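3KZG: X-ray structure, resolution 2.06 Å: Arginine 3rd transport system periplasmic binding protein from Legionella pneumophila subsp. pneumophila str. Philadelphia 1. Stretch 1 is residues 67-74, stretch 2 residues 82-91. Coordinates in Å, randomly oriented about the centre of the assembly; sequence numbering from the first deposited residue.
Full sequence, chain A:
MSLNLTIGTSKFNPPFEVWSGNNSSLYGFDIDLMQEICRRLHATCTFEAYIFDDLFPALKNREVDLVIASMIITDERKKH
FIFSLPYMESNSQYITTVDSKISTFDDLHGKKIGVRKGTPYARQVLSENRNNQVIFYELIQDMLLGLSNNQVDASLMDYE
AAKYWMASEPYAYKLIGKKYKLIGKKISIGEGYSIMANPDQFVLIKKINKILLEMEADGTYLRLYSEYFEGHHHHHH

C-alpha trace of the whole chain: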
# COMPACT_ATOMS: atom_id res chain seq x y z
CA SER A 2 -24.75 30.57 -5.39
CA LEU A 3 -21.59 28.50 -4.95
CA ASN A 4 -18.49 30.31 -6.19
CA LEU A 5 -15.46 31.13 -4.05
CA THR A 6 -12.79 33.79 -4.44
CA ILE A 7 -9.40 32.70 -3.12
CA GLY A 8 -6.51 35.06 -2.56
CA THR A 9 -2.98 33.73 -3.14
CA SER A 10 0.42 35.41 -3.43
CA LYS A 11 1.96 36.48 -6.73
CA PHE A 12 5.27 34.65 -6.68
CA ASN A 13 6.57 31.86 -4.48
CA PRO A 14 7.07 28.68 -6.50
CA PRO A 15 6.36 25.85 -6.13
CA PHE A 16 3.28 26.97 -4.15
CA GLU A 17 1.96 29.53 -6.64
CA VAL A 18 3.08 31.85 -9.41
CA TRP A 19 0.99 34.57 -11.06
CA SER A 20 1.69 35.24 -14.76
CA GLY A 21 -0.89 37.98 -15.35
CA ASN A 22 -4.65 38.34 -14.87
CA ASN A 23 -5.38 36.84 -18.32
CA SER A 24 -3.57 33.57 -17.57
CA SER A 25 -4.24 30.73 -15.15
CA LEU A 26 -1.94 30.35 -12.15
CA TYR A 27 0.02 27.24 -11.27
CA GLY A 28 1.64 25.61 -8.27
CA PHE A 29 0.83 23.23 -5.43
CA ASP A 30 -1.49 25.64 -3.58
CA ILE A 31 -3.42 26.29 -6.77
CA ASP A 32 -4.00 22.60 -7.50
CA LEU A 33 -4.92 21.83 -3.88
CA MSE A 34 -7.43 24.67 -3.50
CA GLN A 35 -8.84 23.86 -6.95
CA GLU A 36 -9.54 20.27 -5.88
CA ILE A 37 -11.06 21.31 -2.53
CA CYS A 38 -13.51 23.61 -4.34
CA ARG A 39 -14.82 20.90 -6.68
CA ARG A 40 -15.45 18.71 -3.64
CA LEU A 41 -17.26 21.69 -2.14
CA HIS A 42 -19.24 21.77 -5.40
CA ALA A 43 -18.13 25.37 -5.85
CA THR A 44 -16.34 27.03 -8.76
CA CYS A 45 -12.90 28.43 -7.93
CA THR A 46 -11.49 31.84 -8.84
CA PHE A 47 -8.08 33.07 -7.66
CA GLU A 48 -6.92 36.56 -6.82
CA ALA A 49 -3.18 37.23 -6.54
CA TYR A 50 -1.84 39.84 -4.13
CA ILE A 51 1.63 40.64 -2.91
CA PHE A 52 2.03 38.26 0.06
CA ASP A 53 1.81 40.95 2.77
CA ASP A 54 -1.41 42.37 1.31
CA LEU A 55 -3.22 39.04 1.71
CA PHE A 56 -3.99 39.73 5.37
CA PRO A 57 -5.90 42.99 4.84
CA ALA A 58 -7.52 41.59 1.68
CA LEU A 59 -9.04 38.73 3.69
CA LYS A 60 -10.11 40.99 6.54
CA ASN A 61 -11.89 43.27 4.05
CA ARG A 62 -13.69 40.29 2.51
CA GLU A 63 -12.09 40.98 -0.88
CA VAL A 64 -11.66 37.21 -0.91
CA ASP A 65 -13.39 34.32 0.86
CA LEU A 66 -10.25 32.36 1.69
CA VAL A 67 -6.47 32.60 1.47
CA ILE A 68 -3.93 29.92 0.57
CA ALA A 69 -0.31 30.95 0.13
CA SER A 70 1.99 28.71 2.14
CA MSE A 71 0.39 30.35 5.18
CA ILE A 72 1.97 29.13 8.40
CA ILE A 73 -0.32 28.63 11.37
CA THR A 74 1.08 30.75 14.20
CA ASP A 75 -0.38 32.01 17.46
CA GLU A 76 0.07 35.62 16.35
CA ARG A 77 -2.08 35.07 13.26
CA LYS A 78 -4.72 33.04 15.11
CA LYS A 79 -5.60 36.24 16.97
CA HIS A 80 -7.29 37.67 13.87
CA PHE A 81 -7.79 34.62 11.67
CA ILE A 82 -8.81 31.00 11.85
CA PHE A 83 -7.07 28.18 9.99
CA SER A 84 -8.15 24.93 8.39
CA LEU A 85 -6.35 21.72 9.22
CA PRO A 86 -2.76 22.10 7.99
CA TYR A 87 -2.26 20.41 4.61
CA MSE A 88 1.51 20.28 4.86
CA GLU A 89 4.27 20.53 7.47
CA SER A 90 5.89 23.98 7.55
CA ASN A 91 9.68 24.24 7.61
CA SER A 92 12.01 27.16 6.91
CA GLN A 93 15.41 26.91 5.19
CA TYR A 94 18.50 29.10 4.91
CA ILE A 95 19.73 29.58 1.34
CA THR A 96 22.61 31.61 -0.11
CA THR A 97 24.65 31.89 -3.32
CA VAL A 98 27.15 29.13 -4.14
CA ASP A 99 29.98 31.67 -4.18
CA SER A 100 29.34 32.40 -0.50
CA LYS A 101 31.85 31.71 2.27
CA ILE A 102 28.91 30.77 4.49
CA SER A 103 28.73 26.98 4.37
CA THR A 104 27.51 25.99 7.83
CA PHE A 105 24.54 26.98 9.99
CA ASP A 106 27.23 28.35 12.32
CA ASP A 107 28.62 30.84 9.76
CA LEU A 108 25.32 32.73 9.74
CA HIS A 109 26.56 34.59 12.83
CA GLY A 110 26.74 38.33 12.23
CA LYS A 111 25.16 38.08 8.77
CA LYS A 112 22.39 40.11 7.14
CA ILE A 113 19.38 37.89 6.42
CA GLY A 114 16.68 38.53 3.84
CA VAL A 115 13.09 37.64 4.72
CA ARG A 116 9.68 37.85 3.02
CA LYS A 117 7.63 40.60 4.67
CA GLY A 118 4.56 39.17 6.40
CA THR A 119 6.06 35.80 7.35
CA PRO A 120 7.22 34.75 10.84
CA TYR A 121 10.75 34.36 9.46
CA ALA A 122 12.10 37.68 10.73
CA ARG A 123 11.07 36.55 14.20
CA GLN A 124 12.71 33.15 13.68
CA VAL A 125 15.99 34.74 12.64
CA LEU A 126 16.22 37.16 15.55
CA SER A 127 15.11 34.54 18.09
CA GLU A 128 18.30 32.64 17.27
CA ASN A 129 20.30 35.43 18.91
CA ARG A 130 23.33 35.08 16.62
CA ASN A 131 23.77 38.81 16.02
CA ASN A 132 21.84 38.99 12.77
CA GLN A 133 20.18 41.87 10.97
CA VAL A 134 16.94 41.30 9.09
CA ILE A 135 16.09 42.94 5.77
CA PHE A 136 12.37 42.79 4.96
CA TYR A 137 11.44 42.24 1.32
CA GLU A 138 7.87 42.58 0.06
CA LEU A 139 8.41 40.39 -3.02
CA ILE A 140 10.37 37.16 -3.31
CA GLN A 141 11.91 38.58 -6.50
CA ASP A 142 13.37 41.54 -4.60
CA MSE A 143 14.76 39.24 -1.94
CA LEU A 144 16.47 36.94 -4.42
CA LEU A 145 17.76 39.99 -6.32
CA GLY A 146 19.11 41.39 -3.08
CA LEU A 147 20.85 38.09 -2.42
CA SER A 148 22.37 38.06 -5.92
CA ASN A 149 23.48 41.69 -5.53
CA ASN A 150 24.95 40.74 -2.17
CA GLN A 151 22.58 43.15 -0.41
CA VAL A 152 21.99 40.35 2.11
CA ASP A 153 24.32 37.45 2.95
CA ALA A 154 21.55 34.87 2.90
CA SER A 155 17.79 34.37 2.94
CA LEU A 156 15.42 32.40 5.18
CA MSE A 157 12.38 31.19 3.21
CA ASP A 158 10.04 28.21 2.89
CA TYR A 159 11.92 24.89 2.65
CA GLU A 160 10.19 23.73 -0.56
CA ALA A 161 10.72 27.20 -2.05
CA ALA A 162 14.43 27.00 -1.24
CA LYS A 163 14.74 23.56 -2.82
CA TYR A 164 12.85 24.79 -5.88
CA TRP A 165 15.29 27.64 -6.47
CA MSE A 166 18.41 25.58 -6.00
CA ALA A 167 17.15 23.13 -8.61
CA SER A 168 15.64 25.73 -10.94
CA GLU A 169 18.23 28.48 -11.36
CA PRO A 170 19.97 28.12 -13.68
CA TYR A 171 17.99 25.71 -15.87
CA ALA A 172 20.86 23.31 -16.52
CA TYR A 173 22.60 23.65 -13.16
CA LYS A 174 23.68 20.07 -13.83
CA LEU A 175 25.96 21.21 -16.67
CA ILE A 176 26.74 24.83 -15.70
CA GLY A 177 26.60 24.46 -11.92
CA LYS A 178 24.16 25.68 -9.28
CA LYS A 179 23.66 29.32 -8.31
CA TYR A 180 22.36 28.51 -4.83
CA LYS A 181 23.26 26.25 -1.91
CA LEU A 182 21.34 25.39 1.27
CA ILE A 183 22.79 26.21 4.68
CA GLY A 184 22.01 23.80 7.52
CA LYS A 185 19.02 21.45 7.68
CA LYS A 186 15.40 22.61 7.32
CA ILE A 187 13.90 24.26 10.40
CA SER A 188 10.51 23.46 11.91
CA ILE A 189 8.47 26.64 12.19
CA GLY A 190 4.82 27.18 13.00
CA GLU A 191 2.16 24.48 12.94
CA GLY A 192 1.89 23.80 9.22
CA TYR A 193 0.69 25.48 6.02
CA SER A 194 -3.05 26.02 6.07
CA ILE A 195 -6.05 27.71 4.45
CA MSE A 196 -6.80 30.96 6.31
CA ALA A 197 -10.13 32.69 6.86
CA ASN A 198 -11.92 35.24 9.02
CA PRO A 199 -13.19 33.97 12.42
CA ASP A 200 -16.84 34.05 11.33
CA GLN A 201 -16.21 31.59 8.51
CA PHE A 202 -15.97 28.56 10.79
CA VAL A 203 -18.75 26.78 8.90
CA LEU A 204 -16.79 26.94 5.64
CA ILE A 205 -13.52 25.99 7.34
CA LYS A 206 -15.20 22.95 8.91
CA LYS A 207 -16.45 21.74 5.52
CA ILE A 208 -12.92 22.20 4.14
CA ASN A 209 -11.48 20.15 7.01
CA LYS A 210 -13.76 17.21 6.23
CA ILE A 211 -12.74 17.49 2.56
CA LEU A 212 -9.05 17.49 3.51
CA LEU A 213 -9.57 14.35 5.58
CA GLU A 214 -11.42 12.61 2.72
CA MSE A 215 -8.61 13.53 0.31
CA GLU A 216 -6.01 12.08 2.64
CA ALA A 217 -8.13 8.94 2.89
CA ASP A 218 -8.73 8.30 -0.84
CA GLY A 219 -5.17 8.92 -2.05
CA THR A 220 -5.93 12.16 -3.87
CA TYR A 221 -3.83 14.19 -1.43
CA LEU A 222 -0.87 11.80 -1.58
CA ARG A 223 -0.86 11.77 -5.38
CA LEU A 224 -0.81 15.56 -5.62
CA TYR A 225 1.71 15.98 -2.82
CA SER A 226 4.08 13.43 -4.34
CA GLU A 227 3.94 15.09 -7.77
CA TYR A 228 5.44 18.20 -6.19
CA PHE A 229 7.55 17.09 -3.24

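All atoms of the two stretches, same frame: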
# COMPACT_ATOMS: atom_id res chain seq x y z
N VAL A 67 -7.84 32.33 1.87
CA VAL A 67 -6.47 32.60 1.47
C VAL A 67 -5.63 31.33 1.61
O VAL A 67 -5.73 30.62 2.61
CB VAL A 67 -5.83 33.71 2.32
CG1 VAL A 67 -4.32 33.71 2.12
CG2 VAL A 67 -6.40 35.06 1.93
N ILE A 68 -4.84 31.06 0.58
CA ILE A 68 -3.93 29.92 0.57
C ILE A 68 -2.66 30.39 -0.14
O ILE A 68 -2.66 30.66 -1.33
CB ILE A 68 -4.54 28.70 -0.17
CG1 ILE A 68 -3.57 27.52 -0.10
CG2 ILE A 68 -4.89 29.05 -1.62
CD1 ILE A 68 -4.13 26.21 -0.62
N ALA A 69 -1.60 30.51 0.64
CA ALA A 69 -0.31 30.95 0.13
C ALA A 69 0.72 30.55 1.15
O ALA A 69 1.22 31.39 1.90
CB ALA A 69 -0.32 32.46 -0.05
N SER A 70 1.03 29.25 1.19
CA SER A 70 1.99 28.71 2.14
C SER A 70 1.87 29.48 3.45
O SER A 70 2.87 29.94 4.01
CB SER A 70 3.42 28.78 1.58
OG SER A 70 3.86 30.12 1.37
N MSE A 71 0.64 29.63 3.94
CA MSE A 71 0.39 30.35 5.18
C MSE A 71 0.62 29.52 6.43
O MSE A 71 -0.13 28.59 6.71
CB MSE A 71 -1.04 30.88 5.20
CG MSE A 71 -1.26 31.92 6.28
SE MSE A 71 -0.11 33.45 5.95
CE MSE A 71 -0.99 34.06 4.34
N ILE A 72 1.65 29.87 7.19
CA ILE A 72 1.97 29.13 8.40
C ILE A 72 1.10 29.48 9.60
O ILE A 72 0.98 30.64 9.99
CB ILE A 72 3.45 29.35 8.80
CG1 ILE A 72 4.36 28.96 7.63
CG2 ILE A 72 3.77 28.50 10.04
CD1 ILE A 72 5.82 29.27 7.87
N ILE A 73 0.51 28.45 10.19
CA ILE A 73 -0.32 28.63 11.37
C ILE A 73 0.57 29.05 12.53
O ILE A 73 1.47 28.31 12.93
CB ILE A 73 -1.02 27.32 11.80
CG1 ILE A 73 -1.91 26.80 10.68
CG2 ILE A 73 -1.84 27.55 13.07
CD1 ILE A 73 -2.63 25.53 11.05
N THR A 74 0.31 30.24 13.07
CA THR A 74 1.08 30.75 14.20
C THR A 74 0.10 31.36 15.19
O THR A 74 -1.00 31.76 14.81
CB THR A 74 2.08 31.86 13.79
OG1 THR A 74 1.35 33.03 13.39
CG2 THR A 74 2.97 31.39 12.65
N ILE A 82 -8.68 32.40 11.50
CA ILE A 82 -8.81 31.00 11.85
C ILE A 82 -8.19 30.23 10.69
O ILE A 82 -8.13 30.72 9.55
CB ILE A 82 -10.28 30.56 12.07
CG1 ILE A 82 -11.13 30.88 10.84
CG2 ILE A 82 -10.83 31.26 13.31
CD1 ILE A 82 -12.56 30.38 10.93
N PHE A 83 -7.72 29.02 10.98
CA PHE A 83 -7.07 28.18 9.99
C PHE A 83 -7.77 26.84 9.82
O PHE A 83 -8.47 26.36 10.71
CB PHE A 83 -5.62 27.94 10.40
CG PHE A 83 -4.76 29.17 10.35
CD1 PHE A 83 -4.18 29.58 9.16
CD2 PHE A 83 -4.53 29.91 11.50
CE1 PHE A 83 -3.37 30.71 9.11
CE2 PHE A 83 -3.72 31.05 11.47
CZ PHE A 83 -3.14 31.45 10.27
N SER A 84 -7.58 26.24 8.65
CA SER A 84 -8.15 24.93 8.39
C SER A 84 -7.10 23.98 8.94
O SER A 84 -6.09 24.40 9.50
CB SER A 84 -8.26 24.69 6.89
OG SER A 84 -6.96 24.62 6.32
N LEU A 85 -7.34 22.68 8.78
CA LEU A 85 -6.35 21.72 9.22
C LEU A 85 -5.14 22.00 8.32
O LEU A 85 -5.30 22.37 7.16
CB LEU A 85 -6.84 20.29 8.97
CG LEU A 85 -8.15 19.89 9.65
CD1 LEU A 85 -8.56 18.49 9.20
CD2 LEU A 85 -7.97 19.95 11.16
N PRO A 86 -3.92 21.84 8.85
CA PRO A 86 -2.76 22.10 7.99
C PRO A 86 -2.74 21.03 6.91
O PRO A 86 -3.14 19.89 7.16
CB PRO A 86 -1.59 21.99 8.96
CG PRO A 86 -2.07 20.97 9.96
CD PRO A 86 -3.51 21.37 10.19
N TYR A 87 -2.31 21.38 5.70
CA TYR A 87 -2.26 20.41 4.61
C TYR A 87 -0.83 20.03 4.30
O TYR A 87 -0.56 19.26 3.38
CB TYR A 87 -2.90 20.98 3.33
CG TYR A 87 -2.34 22.32 2.86
CD1 TYR A 87 -1.13 22.40 2.17
CD2 TYR A 87 -3.04 23.50 3.09
CE1 TYR A 87 -0.64 23.64 1.71
CE2 TYR A 87 -2.56 24.73 2.64
CZ TYR A 87 -1.37 24.80 1.96
OH TYR A 87 -0.92 26.04 1.52
N MSE A 88 0.10 20.55 5.09
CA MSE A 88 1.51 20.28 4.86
C MSE A 88 2.34 20.81 6.03
O MSE A 88 2.01 21.84 6.63
CB MSE A 88 1.95 20.96 3.56
CG MSE A 88 3.40 20.78 3.16
SE MSE A 88 3.74 21.48 1.38
CE MSE A 88 5.65 21.15 1.29
N GLU A 89 3.40 20.09 6.38
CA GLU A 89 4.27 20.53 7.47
C GLU A 89 5.02 21.78 7.01
O GLU A 89 5.41 21.88 5.85
CB GLU A 89 5.29 19.43 7.82
CG GLU A 89 6.18 19.78 8.99
CD GLU A 89 7.12 18.65 9.37
OE1 GLU A 89 8.09 18.39 8.62
OE2 GLU A 89 6.89 18.02 10.42
N SER A 90 5.20 22.74 7.91
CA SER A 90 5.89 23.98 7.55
C SER A 90 7.31 24.02 8.11
O SER A 90 7.52 23.92 9.32
CB SER A 90 5.10 25.20 8.04
OG SER A 90 4.90 25.19 9.44
N ASN A 91 8.28 24.16 7.21
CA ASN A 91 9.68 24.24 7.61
C ASN A 91 10.35 25.39 6.87
O ASN A 91 10.02 25.66 5.72
CB ASN A 91 10.44 22.95 7.27
CG ASN A 91 9.84 21.72 7.92
OD1 ASN A 91 9.03 21.02 7.31
ND2 ASN A 91 10.22 21.47 9.16
O HOH W 1 -1.45 28.49 2.74

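Two segments of a chain can pack closely without exchanging a single direct hydrogen bond, and residues 67-74 and 82-91 of this periplasmic binding protein are a compact example. Together they bury 437 Å², just over half of it contributed by Phe-83, Ile-73 and Tyr-87.

Phe-83 contributes the largest share. Its CA-to-CB bond points toward the other stretch, and the m rotamer at chi1 carries the ring among residues 71 to 74. Ile-73 lies over one face: its CG1 is 4.1 Å from the centroid of the Phe-83 ring and 25° off the ring normal, a CH-pi contact in which a polarizable methylene meets the pi cloud. At the ring edge, near its plane, CG of selenomethionine Met-71 approaches CE1 of Phe-83 at 3.7 Å. A flat ring suits this site because face and edge can be packed separately.

Ile-73 also reaches beyond the ring. With chi1 m and chi2 t, its side chain extends so that CD1 comes within 4.2 Å of Pro-86 CB and 4.0 Å of Ser-84 O. The branch also contributes: Ile-73 CG2 lies 3.9 Å from Phe-83 CD2, so both arms of the buried side chain touch the ring.

Tyr-87 combines apolar and polar roles. Its CA-to-CB bond points sideways, yet the end of the side chain comes nearer, bringing CE2 to 3.9 Å from Ile-68 CD1, while its OH lies 3.4 Å from Ile-68 CG1. The same OH hydrogen-bonds to a water at 2.8 Å. That water accepts hydrogen bonds from Ala-69 N at 2.9 Å and Met-71 N at 2.7 Å, so the phenol is tied to the opposing backbone through solvent.

Farther along, the CA-to-CB bond of Ser-90 points toward the other stretch, and Ile-72 CG2 packs 3.5 Å from Ser-90 OG; that hydroxyl is satisfied elsewhere in the structure.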